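PDB 3MFQ: high-affinity zinc uptake system protein znuA from Streptococcus suis, which probably binds zinc and other divalent metal ions outside the cell and hands them to a membrane ABC transporter for uptake. Local coordinates for residues Phe107-Pro110 and Leu111-Ala115; Thr138-Tyr141 and Gln142-Asp146. All coordinates share one frame; numbering follows the deposited sequence.

Two helices that follow one another in the chain carry these local contacts: contact 1 covers the N-cap and the opening turns of helix 109-123, and contact 2 spans two turns in the body of helix 131-156. Their centres lie about 11 Å apart, and the two helices touch. Lys113 NZ makes a salt bridge of 2.7 Å with Asp146 OD2, while farther back along the lysine its CG packs 3.6 Å from Leu145 CD1. Neither contact contains a metal ligand. The bound zinc is held by His41, His104, His170 and Asp254, and the side chain of Tyr112 in contact 1 lies about 14 Å from it.

Contact 1. Residues Phe107-Pro110 and Leu111-Ala115; sequences FSIP and LYKSA
Ser108 and Leu111 meet at the start of helix 109-123, where the serine occupies the N-cap position. The leucine methyl CD2 lies against the serine methylene, 3.6 Å from Ser108 CB. The hydroxyl is turned to the same side, but at 3.8 Å from Leu111 N its OG is too far for a hydrogen bond, and the serine takes part in the helix through its carbonyl: Tyr112 N donates to Ser108 O at 3.0 Å. The next bond, Lys113 N to Ile109 O, is 2.8 Å long and straighter.

The buried part of the turn includes Ile109, a branched apolar side chain suited to its place against Leu148 and His149 of helix 131-156 and Tyr270 of helix 266-281. Lys113 has its CG beside the backbone N (chi1 -68°), and this brings the aliphatic chain over the Ile109 carbonyl and across the isoleucine branch, Lys113 CD reaching 3.9 Å from Ile109 CG2. Tyr112 starts in another direction: its CG lies anti to the backbone N (chi1 -165°), which carries the ring away from this turn to stack with Phe266.

Pro110 belongs to the looser, exposed side. Proline suits a first helical turn because it has no N-H to leave without an acceptor, and its carbonyl still accepts from Ser114 N at 3.0 Å. Leu111 is only partly exposed, since Tyr175 also touches it.

Lys113 combines both characters. Its chain bends at the last two torsions to bring NZ to Asp146 on helix 131-156, so apolar methylenes pack along the helix while the charged end makes a salt bridge that ties the two helices together.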
loop_
_atom_site.group_PDB
_atom_site.type_symbol
_atom_site.label_atom_id
_atom_site.label_comp_id
_atom_site.label_asym_id
_atom_site.label_seq_id
_atom_site.Cartn_x
_atom_site.Cartn_y
_atom_site.Cartn_z
ATOM N N PHE A 107 3.018 -0.686 -4.724
ATOM C CA PHE A 107 2.483 -0.019 -5.907
ATOM C C PHE A 107 3.474 -0.066 -7.068
ATOM O O PHE A 107 3.133 0.262 -8.203
ATOM C CB PHE A 107 2.073 1.420 -5.592
ATOM C CG PHE A 107 0.881 1.525 -4.687
ATOM C CD1 PHE A 107 -0.354 1.042 -5.086
ATOM C CD2 PHE A 107 0.991 2.115 -3.439
ATOM C CE1 PHE A 107 -1.457 1.137 -4.255
ATOM C CE2 PHE A 107 -0.110 2.214 -2.603
ATOM C CZ PHE A 107 -1.332 1.725 -3.013
ATOM N N SER A 108 4.705 -0.470 -6.778
ATOM C CA SER A 108 5.662 -0.783 -7.826
ATOM C C SER A 108 5.525 -2.260 -8.151
ATOM O O SER A 108 6.205 -3.098 -7.562
ATOM C CB SER A 108 7.091 -0.475 -7.378
ATOM O OG SER A 108 8.034 -0.888 -8.358
ATOM N N ILE A 109 4.631 -2.576 -9.081
ATOM C CA ILE A 109 4.343 -3.962 -9.435
ATOM C C ILE A 109 5.583 -4.859 -9.482
ATOM O O ILE A 109 5.547 -5.988 -8.994
ATOM C CB ILE A 109 3.554 -4.058 -10.756
ATOM C CG1 ILE A 109 2.139 -3.513 -10.555
ATOM C CG2 ILE A 109 3.502 -5.493 -11.246
ATOM C CD1 ILE A 109 1.258 -3.635 -11.771
ATOM N N PRO A 110 6.685 -4.366 -10.065
ATOM C CA PRO A 110 7.912 -5.168 -10.041
ATOM C C PRO A 110 8.297 -5.564 -8.616
ATOM O O PRO A 110 8.577 -6.732 -8.345
ATOM C CB PRO A 110 8.955 -4.215 -10.624
ATOM C CG PRO A 110 8.182 -3.323 -11.516
ATOM C CD PRO A 110 6.851 -3.130 -10.851
ATOM N N LEU A 111 8.305 -4.588 -7.717
ATOM C CA LEU A 111 8.624 -4.835 -6.318
ATOM C C LEU A 111 7.651 -5.818 -5.683
ATOM O O LEU A 111 8.049 -6.673 -4.895
ATOM C CB LEU A 111 8.633 -3.521 -5.537
ATOM C CG LEU A 111 9.999 -2.842 -5.422
ATOM C CD1 LEU A 111 10.839 -3.100 -6.659
ATOM C CD2 LEU A 111 9.844 -1.352 -5.162
ATOM N N TYR A 112 6.374 -5.697 -6.030
ATOM C CA TYR A 112 5.364 -6.590 -5.481
ATOM C C TYR A 112 5.563 -8.012 -5.998
ATOM O O TYR A 112 5.447 -8.977 -5.246
ATOM C CB TYR A 112 3.957 -6.087 -5.802
ATOM C CG TYR A 112 2.875 -6.743 -4.969
ATOM C CD1 TYR A 112 2.708 -6.412 -3.631
ATOM C CD2 TYR A 112 2.020 -7.688 -5.522
ATOM C CE1 TYR A 112 1.723 -7.006 -2.867
ATOM C CE2 TYR A 112 1.031 -8.287 -4.765
ATOM C CZ TYR A 112 0.887 -7.942 -3.437
ATOM O OH TYR A 112 -0.096 -8.532 -2.674
ATOM N N LYS A 113 5.867 -8.137 -7.285
ATOM C CA LYS A 113 6.178 -9.436 -7.866
ATOM C C LYS A 113 7.349 -10.064 -7.125
ATOM O O LYS A 113 7.402 -11.278 -6.943
ATOM C CB LYS A 113 6.517 -9.297 -9.348
ATOM C CG LYS A 113 5.346 -8.894 -10.224
ATOM C CD LYS A 113 5.804 -8.644 -11.651
ATOM C CE LYS A 113 6.477 -9.872 -12.242
ATOM N NZ LYS A 113 5.506 -10.975 -12.456
ATOM N N SER A 114 8.292 -9.227 -6.706
ATOM C CA SER A 114 9.425 -9.692 -5.922
ATOM C C SER A 114 8.939 -10.270 -4.602
ATOM O O SER A 114 9.302 -11.385 -4.233
ATOM C CB SER A 114 10.407 -8.550 -5.663
ATOM O OG SER A 114 11.503 -8.988 -4.879
ATOM N N ALA A 115 8.112 -9.502 -3.897
ATOM C CA ALA A 115 7.531 -9.947 -2.636
ATOM C C ALA A 115 6.810 -11.280 -2.810
ATOM O O ALA A 115 6.988 -12.206 -2.017
ATOM C CB ALA A 115 6.574 -8.893 -2.101
#

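Contact 2. Residues Thr138-Tyr141 and Gln142-Asp146; sequences TEKY and QAQLD
Leu145 lies over one face of the Tyr141 ring, a CH-pi contact between residues one helical turn apart. Leu145 CG is 4.2 Å from the ring centroid and 13° off the ring normal, and the methyl CD2 reaches the phenol end, 3.8 Å from Tyr141 CZ. Gln144 approaches the same ring at its edge: NE2 lies near the ring plane, 3.3 Å from Tyr141 CD1, with the amide and ring planes 77° apart. A broad aromatic ring suits this place because it offers an apolar face to leucine; the glutamine at its edge is plain packing.

The other end of that amide faces Lys140, whose extended chain passes with CE 3.6 Å from Gln144 OE1. A long aliphatic chain can flank its neighbour in this way while carrying its ammonium group onward.

Behind these side chains stands the helical backbone. Leu145 N donates to Tyr141 O at 2.9 Å, fixing the pair one turn apart, and the tyrosine CG set anti to the backbone N (chi1 -172°) turns the ring so that one face meets Leu145 in the next turn. Gln142 N bonds to Thr138 O at 2.8 Å, and the two side chains lie side by side, with Thr138 CG2 4.1 Å from Gln142 CG.

Farther out, Thr138 OG1 is hydrogen-bonded to Ile134 O in its own helix and to Ser120 OG in helix 109-123. Tyr141 is buried where helix 131-156 meets three others, touching Phe266 and Ile267 of helix 266-281, Tyr112 and Val116 of helix 109-123, and Asp18 and Gln22 of helix 14-24.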
loop_
_atom_site.group_PDB
_atom_site.type_symbol
_atom_site.label_atom_id
_atom_site.label_comp_id
_atom_site.label_asym_id
_atom_site.label_seq_id
_atom_site.Cartn_x
_atom_site.Cartn_y
_atom_site.Cartn_z
ATOM N N THR A 138 1.969 -19.742 -8.185
ATOM C CA THR A 138 2.792 -18.542 -8.188
ATOM C C THR A 138 2.956 -17.989 -9.593
ATOM O O THR A 138 2.799 -16.789 -9.821
ATOM C CB THR A 138 4.183 -18.833 -7.620
ATOM O OG1 THR A 138 4.053 -19.432 -6.326
ATOM C CG2 THR A 138 4.992 -17.551 -7.505
ATOM N N GLU A 139 3.280 -18.867 -10.536
ATOM C CA GLU A 139 3.470 -18.453 -11.920
ATOM C C GLU A 139 2.211 -17.806 -12.488
ATOM O O GLU A 139 2.288 -16.808 -13.204
ATOM C CB GLU A 139 3.898 -19.636 -12.787
ATOM C CG GLU A 139 5.248 -20.215 -12.420
ATOM C CD GLU A 139 5.831 -21.061 -13.532
ATOM O OE1 GLU A 139 5.238 -21.087 -14.631
ATOM O OE2 GLU A 139 6.882 -21.696 -13.310
ATOM N N LYS A 140 1.054 -18.373 -12.159
ATOM C CA LYS A 140 -0.216 -17.844 -12.642
ATOM C C LYS A 140 -0.498 -16.448 -12.089
ATOM O O LYS A 140 -1.091 -15.615 -12.770
ATOM C CB LYS A 140 -1.366 -18.787 -12.288
ATOM C CG LYS A 140 -2.729 -18.263 -12.704
ATOM C CD LYS A 140 -3.847 -19.182 -12.239
ATOM C CE LYS A 140 -5.211 -18.619 -12.609
ATOM N NZ LYS A 140 -6.314 -19.538 -12.218
ATOM N N TYR A 141 -0.074 -16.196 -10.856
ATOM C CA TYR A 141 -0.295 -14.890 -10.242
ATOM C C TYR A 141 0.749 -13.878 -10.708
ATOM O O TYR A 141 0.450 -12.694 -10.860
ATOM C CB TYR A 141 -0.313 -14.991 -8.715
ATOM C CG TYR A 141 -0.726 -13.708 -8.021
ATOM C CD1 TYR A 141 -1.949 -13.109 -8.299
ATOM C CD2 TYR A 141 0.099 -13.102 -7.083
ATOM C CE1 TYR A 141 -2.333 -11.938 -7.667
ATOM C CE2 TYR A 141 -0.278 -11.932 -6.446
ATOM C CZ TYR A 141 -1.494 -11.356 -6.741
ATOM O OH TYR A 141 -1.866 -10.195 -6.106
ATOM N N GLN A 142 1.973 -14.343 -10.933
ATOM C CA GLN A 142 3.009 -13.482 -11.485
ATOM C C GLN A 142 2.550 -12.928 -12.827
ATOM O O GLN A 142 2.674 -11.734 -13.096
ATOM C CB GLN A 142 4.323 -14.245 -11.655
ATOM C CG GLN A 142 5.025 -14.596 -10.355
ATOM C CD GLN A 142 5.632 -13.388 -9.661
ATOM O OE1 GLN A 142 6.420 -13.530 -8.726
ATOM N NE2 GLN A 142 5.271 -12.195 -10.117
ATOM N N ALA A 143 2.013 -13.810 -13.662
ATOM C CA ALA A 143 1.518 -13.424 -14.975
ATOM C C ALA A 143 0.343 -12.466 -14.853
ATOM O O ALA A 143 0.193 -11.555 -15.663
ATOM C CB ALA A 143 1.120 -14.649 -15.772
ATOM N N GLN A 144 -0.494 -12.682 -13.844
ATOM C CA GLN A 144 -1.633 -11.805 -13.606
ATOM C C GLN A 144 -1.155 -10.419 -13.205
ATOM O O GLN A 144 -1.773 -9.413 -13.557
ATOM C CB GLN A 144 -2.548 -12.382 -12.527
ATOM C CG GLN A 144 -3.331 -13.601 -12.971
ATOM C CD GLN A 144 -4.224 -14.142 -11.879
ATOM O OE1 GLN A 144 -4.996 -15.073 -12.096
ATOM N NE2 GLN A 144 -4.123 -13.558 -10.692
ATOM N N LEU A 145 -0.051 -10.373 -12.467
ATOM C CA LEU A 145 0.564 -9.108 -12.095
ATOM C C LEU A 145 1.155 -8.445 -13.334
ATOM O O LEU A 145 1.118 -7.224 -13.473
ATOM C CB LEU A 145 1.640 -9.325 -11.030
ATOM C CG LEU A 145 1.152 -9.843 -9.673
ATOM C CD1 LEU A 145 2.320 -10.243 -8.785
ATOM C CD2 LEU A 145 0.282 -8.807 -8.984
ATOM N N ASP A 146 1.691 -9.261 -14.238
ATOM C CA ASP A 146 2.216 -8.768 -15.508
ATOM C C ASP A 146 1.116 -8.089 -16.320
ATOM O O ASP A 146 1.251 -6.934 -16.728
ATOM C CB ASP A 146 2.822 -9.915 -16.320
ATOM C CG ASP A 146 3.999 -10.565 -15.625
ATOM O OD1 ASP A 146 4.325 -11.722 -15.956
ATOM O OD2 ASP A 146 4.599 -9.918 -14.743
#